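Local coordinates for protein Apc35852 (Geobacillus stearothermophilus, PDB 1U9C) that is of unknown function but belongs to the DJ-1/PfpI family, whose relatives include chaperones and cysteine proteases, at residues Leu9-Asn14 / Ile93-Gly98; Val45-Ile50 / Lys77-Leu82; Gly134-Thr139 / Ser175-Arg180; Lys150-Phe155 / Ala182-Gly187. One frame throughout, in Å; residues are numbered along the deposited sequence.

Contact 1: residues Leu9-Asn14 / Ile93-Gly98; sequences LMVVTN and IFLPGG
With CG anti to the backbone N in Leu9 (chi1 175°) and CG1 likewise anti in Ile93 (chi1 -176°), these two side chains run side by side in the same direction. At their ends Leu9 CD2 lies 3.9 Å from Ile93 CD1. The same Ile93 methyl also reaches Val11 CG2, while Val11 CB packs 3.7 Å from Leu95 CD2. Leu9, Val11, Ile93 and Leu95 thus form one apolar face, where Ile93 also meets Val114, Leu115 and Phe118 of helix 109-120. On the other face Met10 lies alongside Phe94; its chain bends at chi3 (76°), which carries CE to 3.9 Å from Phe94 CD2, oblique to the ring. Pro34 of helix 28-40 touches both residues of this pair.

The two segments belong to adjacent parallel strands at the centre of the alpha/beta sandwich of the DJ-1/PfpI fold. Phe94 N donates to Leu9 O at 2.8 Å, and Val11 N to Phe94 O at 3.0 Å. Past this point proline breaks the ladder: Pro96 N carries no hydrogen, and Pro96 CD sits 3.2 Å from Val11 O, a buried carbonyl with no hydrogen-bond partner in the model. Pro96 CG packs against Val12 CG1 at 3.7 Å. As the chains diverge, a water bridges them, accepting from Thr13 N and donating to Pro96 O and Gly97 O. Thr13 OG1 bonds to Asp104, and Gly98 N donates to OD2 of the sulfinic acid formed from Cys129, 3-sulfinoalanine in the crystal.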
loop_
_atom_site.group_PDB
_atom_site.type_symbol
_atom_site.label_atom_id
_atom_site.label_comp_id
_atom_site.label_asym_id
_atom_site.label_seq_id
_atom_site.Cartn_x
_atom_site.Cartn_y
_atom_site.Cartn_z
ATOM N N LEU A 9 -4.220 0.389 -10.314
ATOM C CA LEU A 9 -4.402 -0.924 -9.686
ATOM C C LEU A 9 -4.248 -0.747 -8.175
ATOM O O LEU A 9 -3.210 -0.276 -7.719
ATOM C CB LEU A 9 -3.338 -1.900 -10.188
ATOM C CG LEU A 9 -3.332 -3.275 -9.530
ATOM C CD1 LEU A 9 -4.602 -4.040 -9.830
ATOM C CD2 LEU A 9 -2.090 -4.037 -9.975
ATOM N N MET A 10 -5.259 -1.118 -7.397
ATOM C CA MET A 10 -5.140 -1.104 -5.932
ATOM C C MET A 10 -5.073 -2.508 -5.397
ATOM O O MET A 10 -5.862 -3.337 -5.895
ATOM C CB MET A 10 -6.321 -0.365 -5.313
ATOM C CG MET A 10 -6.400 1.100 -5.787
ATOM S SD MET A 10 -7.659 2.093 -4.935
ATOM C CE MET A 10 -6.858 2.368 -3.363
ATOM N N VAL A 11 -4.132 -2.800 -4.504
ATOM C CA VAL A 11 -3.987 -4.170 -4.004
ATOM C C VAL A 11 -4.004 -4.129 -2.497
ATOM O O VAL A 11 -3.236 -3.424 -1.862
ATOM C CB VAL A 11 -2.685 -4.816 -4.504
ATOM C CG1 VAL A 11 -2.654 -6.283 -4.086
ATOM C CG2 VAL A 11 -2.525 -4.725 -6.006
ATOM N N VAL A 12 -4.913 -4.919 -1.904
ATOM C CA VAL A 12 -5.067 -4.996 -0.467
ATOM C C VAL A 12 -4.870 -6.433 0.064
ATOM O O VAL A 12 -4.946 -7.430 -0.628
ATOM C CB VAL A 12 -6.444 -4.438 -0.015
ATOM C CG1 VAL A 12 -6.580 -3.008 -0.463
ATOM C CG2 VAL A 12 -7.614 -5.303 -0.546
ATOM N N THR A 13 -4.613 -6.467 1.384
ATOM C CA THR A 13 -4.427 -7.727 2.142
ATOM C C THR A 13 -5.729 -8.481 2.317
ATOM O O THR A 13 -6.833 -7.938 2.235
ATOM C CB THR A 13 -3.820 -7.367 3.514
ATOM O OG1 THR A 13 -3.461 -8.563 4.245
ATOM C CG2 THR A 13 -4.783 -6.629 4.412
ATOM N N ASN A 14 -5.589 -9.784 2.553
ATOM C CA ASN A 14 -6.660 -10.630 3.011
ATOM C C ASN A 14 -6.325 -11.314 4.349
ATOM O O ASN A 14 -7.071 -12.198 4.767
ATOM C CB ASN A 14 -7.003 -11.737 2.019
ATOM C CG ASN A 14 -7.311 -11.215 0.646
ATOM O OD1 ASN A 14 -6.407 -10.978 -0.120
ATOM N ND2 ASN A 14 -8.611 -11.028 0.315
ATOM N N ILE A 93 0.241 1.676 -9.313
ATOM C CA ILE A 93 -0.248 0.664 -8.331
ATOM C C ILE A 93 -0.200 1.375 -7.001
ATOM O O ILE A 93 0.716 2.145 -6.670
ATOM C CB ILE A 93 0.644 -0.611 -8.380
ATOM C CG1 ILE A 93 0.058 -1.665 -7.439
ATOM C CG2 ILE A 93 2.087 -0.353 -8.040
ATOM C CD1 ILE A 93 0.809 -3.018 -7.586
ATOM N N PHE A 94 -1.236 1.068 -6.181
ATOM C CA PHE A 94 -1.396 1.635 -4.852
ATOM C C PHE A 94 -1.630 0.527 -3.828
ATOM O O PHE A 94 -2.561 -0.241 -3.999
ATOM C CB PHE A 94 -2.587 2.609 -4.885
ATOM C CG PHE A 94 -2.645 3.531 -3.698
ATOM C CD1 PHE A 94 -2.175 4.830 -3.778
ATOM C CD2 PHE A 94 -3.104 3.091 -2.449
ATOM C CE1 PHE A 94 -2.196 5.657 -2.675
ATOM C CE2 PHE A 94 -3.105 3.937 -1.363
ATOM C CZ PHE A 94 -2.642 5.220 -1.509
ATOM N N LEU A 95 -0.809 0.506 -2.796
ATOM C CA LEU A 95 -0.871 -0.504 -1.718
ATOM C C LEU A 95 -1.276 0.096 -0.410
ATOM O O LEU A 95 -0.453 0.665 0.300
ATOM C CB LEU A 95 0.522 -1.167 -1.555
ATOM C CG LEU A 95 1.108 -1.831 -2.790
ATOM C CD1 LEU A 95 2.456 -2.473 -2.447
ATOM C CD2 LEU A 95 0.241 -2.721 -3.454
ATOM N N PRO A 96 -2.563 0.021 -0.059
ATOM C CA PRO A 96 -2.964 0.365 1.282
ATOM C C PRO A 96 -2.340 -0.602 2.283
ATOM O O PRO A 96 -1.859 -1.674 1.970
ATOM C CB PRO A 96 -4.480 0.155 1.229
ATOM C CG PRO A 96 -4.844 0.302 -0.212
ATOM C CD PRO A 96 -3.696 -0.409 -0.870
ATOM N N GLY A 97 -2.448 -0.202 3.554
ATOM C CA GLY A 97 -1.906 -0.970 4.693
ATOM C C GLY A 97 -2.885 -1.741 5.535
ATOM O O GLY A 97 -3.852 -2.330 5.043
ATOM N N GLY A 98 -2.632 -1.706 6.834
ATOM C CA GLY A 98 -3.141 -2.636 7.808
ATOM C C GLY A 98 -2.028 -3.630 8.139
ATOM O O GLY A 98 -1.297 -4.049 7.264
HETATM O O HOH W 1 -3.891 -3.665 2.445
#

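Contact 2: residues Val45-Ile50 / Lys77-Leu82; sequences VKVASI and KHTARL
Strand 44-49, helix 70-75 and strand 80-81 make a beta-alpha-beta unit, and this contact joins its two parallel strands at one margin of the large sheet. Three backbone bonds link them: Ala80 N to Val47 O, Ser49 N to Ala80 O and Leu82 N to Ser49 O, the last two at 2.9 Å.

Just ahead of the short strand, Ser49 OG donates to Thr79 OG1 over 2.7 Å. Both hydroxyls lie between their own backbone N and carbonyl carbon (chi1 68° in Ser49, 65° in Thr79), positions from which the two oxygens meet. Thr79 OG1 is also bonded to Gly53 O, and Ser49 OG to Asn14 ND2, so the pair ties the strand ends to adjoining loops. The side chains of Thr79 and Val47 cross at about a right angle, with Thr79 CG2 3.8 Å from Val47 CG1.

Lys46 stretches its extended chain past Ala80, with CE 3.7 Å from Ala80 CB. Its NZ forms a salt bridge with Asp86 and donates to a water that in turn donates to Arg81 O. A second water donates to both Ile50 O and Leu82 O, bridging the chains beyond the ladder. Arg81 CG rests 3.6 Å from Ile50 O, and Leu82 also touches Val11 and, on helix 109-120, Thr110 and Leu111. The parallel beta-alpha-beta unit is the repeating element of Rossmann-like alpha/beta folds, and here it supplies an outermost strand of the sheet.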
loop_
_atom_site.group_PDB
_atom_site.type_symbol
_atom_site.label_atom_id
_atom_site.label_comp_id
_atom_site.label_asym_id
_atom_site.label_seq_id
_atom_site.Cartn_x
_atom_site.Cartn_y
_atom_site.Cartn_z
ATOM N N VAL A 45 -10.210 2.379 -11.897
ATOM C CA VAL A 45 -9.555 1.715 -10.764
ATOM C C VAL A 45 -9.923 0.242 -10.713
ATOM O O VAL A 45 -11.092 -0.114 -10.706
ATOM C CB VAL A 45 -9.972 2.372 -9.440
ATOM C CG1 VAL A 45 -9.238 1.761 -8.337
ATOM C CG2 VAL A 45 -9.738 3.888 -9.482
ATOM N N LYS A 46 -8.930 -0.618 -10.700
ATOM C CA LYS A 46 -9.116 -2.053 -10.499
ATOM C C LYS A 46 -8.792 -2.363 -9.065
ATOM O O LYS A 46 -7.706 -2.038 -8.546
ATOM C CB LYS A 46 -8.198 -2.911 -11.377
ATOM C CG LYS A 46 -8.444 -4.409 -11.143
ATOM C CD LYS A 46 -7.813 -5.322 -12.139
ATOM C CE LYS A 46 -8.122 -6.747 -11.850
ATOM N NZ LYS A 46 -7.630 -7.639 -12.963
ATOM N N VAL A 47 -9.737 -2.952 -8.365
ATOM C CA VAL A 47 -9.603 -3.331 -6.966
ATOM C C VAL A 47 -9.278 -4.794 -6.800
ATOM O O VAL A 47 -10.095 -5.624 -7.120
ATOM C CB VAL A 47 -10.896 -2.976 -6.171
ATOM C CG1 VAL A 47 -10.708 -3.281 -4.714
ATOM C CG2 VAL A 47 -11.273 -1.495 -6.344
ATOM N N ALA A 48 -8.056 -5.090 -6.416
ATOM C CA ALA A 48 -7.571 -6.430 -6.225
ATOM C C ALA A 48 -7.156 -6.697 -4.787
ATOM O O ALA A 48 -6.846 -5.790 -4.009
ATOM C CB ALA A 48 -6.415 -6.741 -7.179
ATOM N N SER A 49 -7.136 -7.965 -4.456
ATOM C CA SER A 49 -6.525 -8.427 -3.208
ATOM C C SER A 49 -5.698 -9.652 -3.512
ATOM O O SER A 49 -5.757 -10.245 -4.581
ATOM C CB SER A 49 -7.556 -8.623 -2.113
ATOM O OG SER A 49 -8.421 -9.727 -2.444
ATOM N N ILE A 50 -4.897 -10.074 -2.540
ATOM C CA ILE A 50 -4.093 -11.270 -2.728
ATOM C C ILE A 50 -4.994 -12.461 -3.098
ATOM O O ILE A 50 -4.660 -13.259 -4.015
ATOM C CB ILE A 50 -3.271 -11.505 -1.451
ATOM C CG1 ILE A 50 -2.286 -10.385 -1.167
ATOM C CG2 ILE A 50 -2.601 -12.915 -1.522
ATOM C CD1 ILE A 50 -1.283 -10.085 -2.247
ATOM N N LYS A 77 -15.970 -5.917 -1.012
ATOM C CA LYS A 77 -16.679 -7.181 -0.781
ATOM C C LYS A 77 -16.494 -8.176 -1.936
ATOM O O LYS A 77 -16.808 -9.367 -1.762
ATOM C CB LYS A 77 -18.200 -6.930 -0.510
ATOM C CG LYS A 77 -18.445 -6.037 0.664
ATOM C CD LYS A 77 -19.846 -6.185 1.251
ATOM C CE LYS A 77 -20.126 -5.070 2.214
ATOM N NZ LYS A 77 -19.167 -4.924 3.317
ATOM N N HIS A 78 -15.995 -7.739 -3.086
ATOM C CA HIS A 78 -15.879 -8.581 -4.274
ATOM C C HIS A 78 -14.678 -8.197 -5.105
ATOM O O HIS A 78 -14.743 -7.873 -6.275
ATOM C CB HIS A 78 -17.194 -8.556 -5.112
ATOM C CG HIS A 78 -17.706 -7.184 -5.389
ATOM N ND1 HIS A 78 -18.776 -6.633 -4.709
ATOM C CD2 HIS A 78 -17.253 -6.227 -6.231
ATOM C CE1 HIS A 78 -18.951 -5.390 -5.136
ATOM N NE2 HIS A 78 -18.068 -5.124 -6.068
ATOM N N THR A 79 -13.505 -8.290 -4.460
ATOM C CA THR A 79 -12.256 -7.918 -5.132
ATOM C C THR A 79 -11.806 -8.961 -6.142
ATOM O O THR A 79 -12.098 -10.154 -6.000
ATOM C CB THR A 79 -11.139 -7.638 -4.115
ATOM O OG1 THR A 79 -10.809 -8.848 -3.409
ATOM C CG2 THR A 79 -11.550 -6.603 -3.118
ATOM N N ALA A 80 -11.015 -8.513 -7.099
ATOM C CA ALA A 80 -10.328 -9.404 -8.026
ATOM C C ALA A 80 -9.149 -10.070 -7.332
ATOM O O ALA A 80 -8.524 -9.482 -6.466
ATOM C CB ALA A 80 -9.852 -8.624 -9.225
ATOM N N ARG A 81 -8.797 -11.285 -7.735
ATOM C CA ARG A 81 -7.629 -11.934 -7.233
ATOM C C ARG A 81 -6.435 -11.469 -8.031
ATOM O O ARG A 81 -6.379 -11.659 -9.241
ATOM C CB ARG A 81 -7.805 -13.427 -7.386
ATOM C CG ARG A 81 -6.670 -14.244 -6.869
ATOM C CD ARG A 81 -6.980 -15.742 -6.846
ATOM N NE ARG A 81 -7.349 -16.292 -8.142
ATOM C CZ ARG A 81 -6.495 -16.862 -8.992
ATOM N NH1 ARG A 81 -5.216 -16.982 -8.682
ATOM N NH2 ARG A 81 -6.922 -17.355 -10.162
ATOM N N LEU A 82 -5.414 -10.935 -7.380
ATOM C CA LEU A 82 -4.272 -10.419 -8.081
ATOM C C LEU A 82 -3.657 -11.513 -8.963
ATOM O O LEU A 82 -3.437 -12.604 -8.520
ATOM C CB LEU A 82 -3.219 -9.977 -7.081
ATOM C CG LEU A 82 -1.987 -9.281 -7.643
ATOM C CD1 LEU A 82 -2.360 -8.002 -8.286
ATOM C CD2 LEU A 82 -0.942 -9.176 -6.572
HETATM O O HOH W 2 -6.697 -9.876 -11.369
HETATM O O HOH W 3 -2.918 -13.630 -5.998
#

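Contact 3: residues Gly134-Thr139 / Ser175-Arg180; sequences GLVNAT and STLRLR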
loop_
_atom_site.group_PDB
_atom_site.type_symbol
_atom_site.label_atom_id
_atom_site.label_comp_id
_atom_site.label_asym_id
_atom_site.label_seq_id
_atom_site.Cartn_x
_atom_site.Cartn_y
_atom_site.Cartn_z
ATOM N N GLY A 134 4.998 -4.702 0.852
ATOM C CA GLY A 134 5.007 -5.335 -0.471
ATOM C C GLY A 134 6.331 -5.085 -1.179
ATOM O O GLY A 134 6.704 -5.846 -2.046
ATOM N N LEU A 135 7.042 -4.033 -0.774
ATOM C CA LEU A 135 8.315 -3.666 -1.425
ATOM C C LEU A 135 9.542 -4.350 -0.826
ATOM O O LEU A 135 10.642 -4.271 -1.412
ATOM C CB LEU A 135 8.522 -2.170 -1.312
ATOM C CG LEU A 135 7.611 -1.330 -2.185
ATOM C CD1 LEU A 135 7.506 0.101 -1.657
ATOM C CD2 LEU A 135 8.184 -1.356 -3.637
ATOM N N VAL A 136 9.414 -4.993 0.338
ATOM C CA VAL A 136 10.620 -5.374 1.095
ATOM C C VAL A 136 11.514 -6.344 0.313
ATOM O O VAL A 136 12.755 -6.239 0.382
ATOM C CB VAL A 136 10.223 -5.904 2.508
ATOM C CG1 VAL A 136 11.301 -6.753 3.132
ATOM C CG2 VAL A 136 9.882 -4.686 3.377
ATOM N N ASN A 137 10.906 -7.277 -0.422
ATOM C CA ASN A 137 11.610 -8.297 -1.200
ATOM C C ASN A 137 11.319 -8.199 -2.712
ATOM O O ASN A 137 11.538 -9.170 -3.445
ATOM C CB ASN A 137 11.228 -9.676 -0.689
ATOM C CG ASN A 137 11.505 -9.839 0.796
ATOM O OD1 ASN A 137 12.608 -9.542 1.259
ATOM N ND2 ASN A 137 10.553 -10.407 1.541
ATOM N N ALA A 138 10.924 -7.007 -3.163
ATOM C CA ALA A 138 10.664 -6.714 -4.580
ATOM C C ALA A 138 11.906 -6.058 -5.209
ATOM O O ALA A 138 12.622 -5.304 -4.542
ATOM C CB ALA A 138 9.487 -5.799 -4.752
ATOM N N THR A 139 12.189 -6.424 -6.453
ATOM C CA THR A 139 13.456 -6.037 -7.101
ATOM C C THR A 139 13.225 -5.767 -8.550
ATOM O O THR A 139 12.241 -6.181 -9.143
ATOM C CB THR A 139 14.539 -7.149 -7.022
ATOM O OG1 THR A 139 14.112 -8.297 -7.769
ATOM C CG2 THR A 139 14.808 -7.695 -5.590
ATOM N N SER A 175 12.806 -0.697 9.726
ATOM C CA SER A 175 14.127 -1.282 9.870
ATOM C C SER A 175 14.525 -2.056 8.636
ATOM O O SER A 175 15.660 -1.985 8.161
ATOM C CB SER A 175 14.114 -2.245 11.059
ATOM O OG SER A 175 14.082 -1.488 12.253
ATOM N N THR A 176 13.561 -2.815 8.125
ATOM C CA THR A 176 13.834 -3.672 6.996
ATOM C C THR A 176 14.018 -2.867 5.703
ATOM O O THR A 176 14.884 -3.164 4.867
ATOM C CB THR A 176 12.791 -4.824 6.947
ATOM O OG1 THR A 176 12.895 -5.573 8.168
ATOM C CG2 THR A 176 13.141 -5.869 5.907
ATOM N N LEU A 177 13.183 -1.838 5.517
ATOM C CA LEU A 177 13.361 -0.967 4.367
ATOM C C LEU A 177 14.726 -0.291 4.365
ATOM O O LEU A 177 15.392 -0.205 3.335
ATOM C CB LEU A 177 12.284 0.117 4.336
ATOM C CG LEU A 177 10.887 -0.340 3.997
ATOM C CD1 LEU A 177 9.907 0.748 4.370
ATOM C CD2 LEU A 177 10.780 -0.776 2.550
ATOM N N ARG A 178 15.166 0.183 5.521
ATOM C CA ARG A 178 16.524 0.726 5.612
ATOM C C ARG A 178 17.615 -0.321 5.331
ATOM O O ARG A 178 18.561 -0.067 4.602
ATOM C CB ARG A 178 16.750 1.407 6.952
ATOM C CG ARG A 178 18.133 1.932 7.107
ATOM C CD ARG A 178 18.424 2.539 8.467
ATOM N NE ARG A 178 17.395 3.510 8.837
ATOM C CZ ARG A 178 16.386 3.283 9.665
ATOM N NH1 ARG A 178 15.534 4.254 9.912
ATOM N NH2 ARG A 178 16.222 2.095 10.260
ATOM N N LEU A 179 17.439 -1.511 5.873
ATOM C CA LEU A 179 18.345 -2.612 5.631
ATOM C C LEU A 179 18.435 -2.963 4.152
ATOM O O LEU A 179 19.515 -3.336 3.683
ATOM C CB LEU A 179 17.879 -3.831 6.450
ATOM C CG LEU A 179 18.748 -5.054 6.591
ATOM C CD1 LEU A 179 20.078 -4.641 7.152
ATOM C CD2 LEU A 179 18.067 -6.077 7.517
ATOM N N ARG A 180 17.310 -2.840 3.434
ATOM C CA ARG A 180 17.265 -3.088 1.987
ATOM C C ARG A 180 17.873 -1.918 1.160
ATOM O O ARG A 180 17.971 -1.980 -0.071
ATOM C CB ARG A 180 15.812 -3.393 1.533
ATOM C CG ARG A 180 15.195 -4.673 2.160
ATOM C CD ARG A 180 15.641 -5.991 1.505
ATOM N NE ARG A 180 14.916 -7.147 2.048
ATOM C CZ ARG A 180 15.226 -7.826 3.138
ATOM N NH1 ARG A 180 16.322 -7.554 3.846
ATOM N NH2 ARG A 180 14.440 -8.832 3.519
#
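Asn137 OD1 accepts from two nitrogens of Arg180: a sound bond from NH2 at 3.0 Å and a weak one from NE at 3.4 Å. The NH2 donor lies in the plane of the amide carbonyl, and OD1 lies close to the guanidinium plane; amide and guanidinium are themselves nearly coplanar, 28° apart. Arg180 NE also makes a weak bond to Val136 O at 2.9 Å, bent to 127° at the hydrogen. Val136 O and Asn137 OD1 both lie at the edge of the guanidinium, which is thereby held against the turn. The arginine chain bends at chi2 (-79°), bringing Arg180 CD to 3.1 Å from Val136 O. Asn137 ND2, for its part, donates to Pro106 O, which fixes the rotation of the amide and presents OD1 to the arginine.

Apolar contacts accompany these bonds. Val136 CG1 meets Thr176 CG2 at 3.4 Å, closer than usual for two methyl groups, and the side chains cross at about a right angle. That threonine methyl also sits over the centre of one guanidinium face, while Thr176 OG1 bonds back to Leu172 O, just before helix 173-179. Val136 CG2 touches Leu177 CD2 at 4.1 Å.

The type I beta turn from Leu135 to Ala138, in the loop that follows strand 124-127, is thus fastened to the C-terminal end of helix 173-179. Helix 109-120 borders the turn through Gln112, which touches Asn137, and Leu115, which touches Ala138; Leu177 reaches on to Ser154 in the loop after strand 151-152.

Contact 4: residues Lys150-Phe155 / Ala182-Gly187; sequences KTVTSF and ANFVRG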
loop_
_atom_site.group_PDB
_atom_site.type_symbol
_atom_site.label_atom_id
_atom_site.label_comp_id
_atom_site.label_asym_id
_atom_site.label_seq_id
_atom_site.Cartn_x
_atom_site.Cartn_y
_atom_site.Cartn_z
ATOM N N LYS A 150 16.447 5.042 -2.524
ATOM C CA LYS A 150 15.233 5.849 -2.653
ATOM C C LYS A 150 14.772 6.395 -1.304
ATOM O O LYS A 150 14.921 5.713 -0.283
ATOM C CB LYS A 150 14.097 5.004 -3.228
ATOM C CG LYS A 150 14.327 4.439 -4.626
ATOM C CD LYS A 150 14.469 5.528 -5.666
ATOM C CE LYS A 150 13.118 6.136 -6.022
ATOM N NZ LYS A 150 12.428 5.325 -7.058
ATOM N N THR A 151 14.191 7.591 -1.313
ATOM C CA THR A 151 13.628 8.226 -0.136
ATOM C C THR A 151 12.231 7.626 0.073
ATOM O O THR A 151 11.378 7.740 -0.798
ATOM C CB THR A 151 13.508 9.737 -0.318
ATOM O OG1 THR A 151 14.825 10.304 -0.452
ATOM C CG2 THR A 151 12.927 10.398 0.944
ATOM N N VAL A 152 11.996 7.034 1.232
ATOM C CA VAL A 152 10.719 6.407 1.538
ATOM C C VAL A 152 10.327 6.624 2.967
ATOM O O VAL A 152 11.193 6.897 3.839
ATOM C CB VAL A 152 10.719 4.924 1.293
ATOM C CG1 VAL A 152 11.190 4.574 -0.069
ATOM C CG2 VAL A 152 11.506 4.161 2.363
ATOM N N THR A 153 9.039 6.436 3.211
ATOM C CA THR A 153 8.499 6.347 4.549
ATOM C C THR A 153 7.611 5.139 4.689
ATOM O O THR A 153 7.279 4.477 3.705
ATOM C CB THR A 153 7.797 7.654 4.926
ATOM O OG1 THR A 153 7.541 7.715 6.330
ATOM C CG2 THR A 153 6.451 7.844 4.259
ATOM N N SER A 154 7.223 4.857 5.928
ATOM C CA SER A 154 6.299 3.773 6.251
ATOM C C SER A 154 5.886 3.955 7.677
ATOM O O SER A 154 6.431 4.788 8.382
ATOM C CB SER A 154 6.897 2.378 6.094
ATOM O OG SER A 154 7.888 2.068 7.096
ATOM N N PHE A 155 5.041 3.044 8.160
ATOM C CA PHE A 155 4.760 2.941 9.576
ATOM C C PHE A 155 6.096 2.770 10.274
ATOM O O PHE A 155 6.916 1.961 9.888
ATOM C CB PHE A 155 3.926 1.719 9.839
ATOM C CG PHE A 155 3.129 1.773 11.091
ATOM C CD1 PHE A 155 2.036 2.581 11.186
ATOM C CD2 PHE A 155 3.420 0.923 12.133
ATOM C CE1 PHE A 155 1.264 2.561 12.313
ATOM C CE2 PHE A 155 2.638 0.904 13.261
ATOM C CZ PHE A 155 1.565 1.705 13.338
ATOM N N ALA A 182 17.003 1.615 1.546
ATOM C CA ALA A 182 16.213 2.844 1.484
ATOM C C ALA A 182 16.751 3.920 2.421
ATOM O O ALA A 182 17.339 3.622 3.475
ATOM C CB ALA A 182 14.761 2.546 1.813
ATOM N N ASN A 183 16.583 5.167 1.991
ATOM C CA ASN A 183 16.832 6.340 2.826
ATOM C C ASN A 183 15.515 6.709 3.454
ATOM O O ASN A 183 14.644 7.292 2.796
ATOM C CB ASN A 183 17.380 7.496 1.991
ATOM C CG ASN A 183 18.724 7.180 1.437
ATOM O OD1 ASN A 183 19.580 6.652 2.143
ATOM N ND2 ASN A 183 18.926 7.470 0.156
ATOM N N PHE A 184 15.361 6.333 4.710
ATOM C CA PHE A 184 14.094 6.416 5.393
ATOM C C PHE A 184 13.924 7.797 5.984
ATOM O O PHE A 184 14.877 8.396 6.501
ATOM C CB PHE A 184 14.013 5.354 6.494
ATOM C CG PHE A 184 12.633 5.167 7.046
ATOM C CD1 PHE A 184 11.740 4.279 6.461
ATOM C CD2 PHE A 184 12.195 5.946 8.094
ATOM C CE1 PHE A 184 10.450 4.133 6.970
ATOM C CE2 PHE A 184 10.917 5.819 8.578
ATOM C CZ PHE A 184 10.043 4.909 8.018
ATOM N N VAL A 185 12.696 8.283 5.918
ATOM C CA VAL A 185 12.344 9.569 6.463
ATOM C C VAL A 185 10.919 9.472 7.002
ATOM O O VAL A 185 10.124 8.586 6.610
ATOM C CB VAL A 185 12.516 10.659 5.387
ATOM C CG1 VAL A 185 11.443 10.549 4.329
ATOM C CG2 VAL A 185 12.613 12.051 6.013
ATOM N N ARG A 186 10.610 10.341 7.952
ATOM C CA ARG A 186 9.324 10.319 8.595
ATOM C C ARG A 186 8.977 11.650 9.204
ATOM O O ARG A 186 9.796 12.568 9.220
ATOM C CB ARG A 186 9.326 9.225 9.668
ATOM C CG ARG A 186 10.640 9.208 10.453
ATOM C CD ARG A 186 10.507 8.639 11.784
ATOM N NE ARG A 186 9.450 9.280 12.554
ATOM C CZ ARG A 186 9.062 8.852 13.750
ATOM N NH1 ARG A 186 9.635 7.789 14.303
ATOM N NH2 ARG A 186 8.077 9.479 14.382
ATOM N N GLY A 187 7.751 11.747 9.692
ATOM C CA GLY A 187 7.268 12.884 10.430
ATOM C C GLY A 187 6.839 12.399 11.805
ATOM O O GLY A 187 7.020 11.219 12.178
HETATM O O HOH W 4 17.256 9.374 -1.245
#
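Segments 150-155 and 182-187 run roughly parallel, their directions 46° apart, and are joined by three backbone bonds: Asn183 N to Lys150 O, Val152 N to Asn183 O, and Val185 N to Val152 O at 2.9 Å. A side-chain bond follows: Thr153 OG1, anti to the backbone N (chi1 -166°), donates to Val185 O over 2.7 Å and lies in the plane of that carbonyl.

Phe184 and Val152 carry much of the side-chain contact. The Phe184 ring has Val152 O over one face, and Ser154 OG approaches the edge, near the ring plane, 3.3 Å from Phe184 CE1; the same hydroxyl donates to Phe155 O. The Val152 and Phe184 side chains cross at about a right angle, Val152 CG2 lying 4.1 Å from Phe184 CD1; Val152 CG2 is closer to Ala182 CB, at 3.7 Å. Glu174 and Arg178 of helix 173-179 also touch the Phe184 side chain.

On the other face of the sheet Thr151 CG2 meets Val185 CG1 at 3.7 Å, and a water links Thr151 OG1 to Asn183 ND2. Arg186 folds onto its own neighbour: NE and NH2 both donate to Gly187 O from the same side of its plane, and NH2 also forms a salt bridge with Glu158. The arrangement is a small two-stranded parallel sheet, separate from the main one, whose strands are connected through helices 157-163 and 173-179, as in a right-handed beta-alpha-beta crossover.

Overall arrangement
From the N terminus, strand 7-12 enters contact 1, whose long loop is closed only when strand 92-95 arrives. Within that loop contact 2 closes a shorter one, between strands 44-49 and 80-81. Because strands 7-12 and 44-49 are neighbours, the two contacts join four adjacent strands of the main sheet, 80-81, 44-49, 7-12 and 92-95. Contacts 3 and 4 come after both, and cross: contact 3 ties the turn after strand 124-127 to helix 173-179, contact 4 pairs strands 151-152 and 183-184, and the helix leads directly into the latter strand. Their centres lie across the chain's centre from contact 2, about 24 and 27 Å from its own.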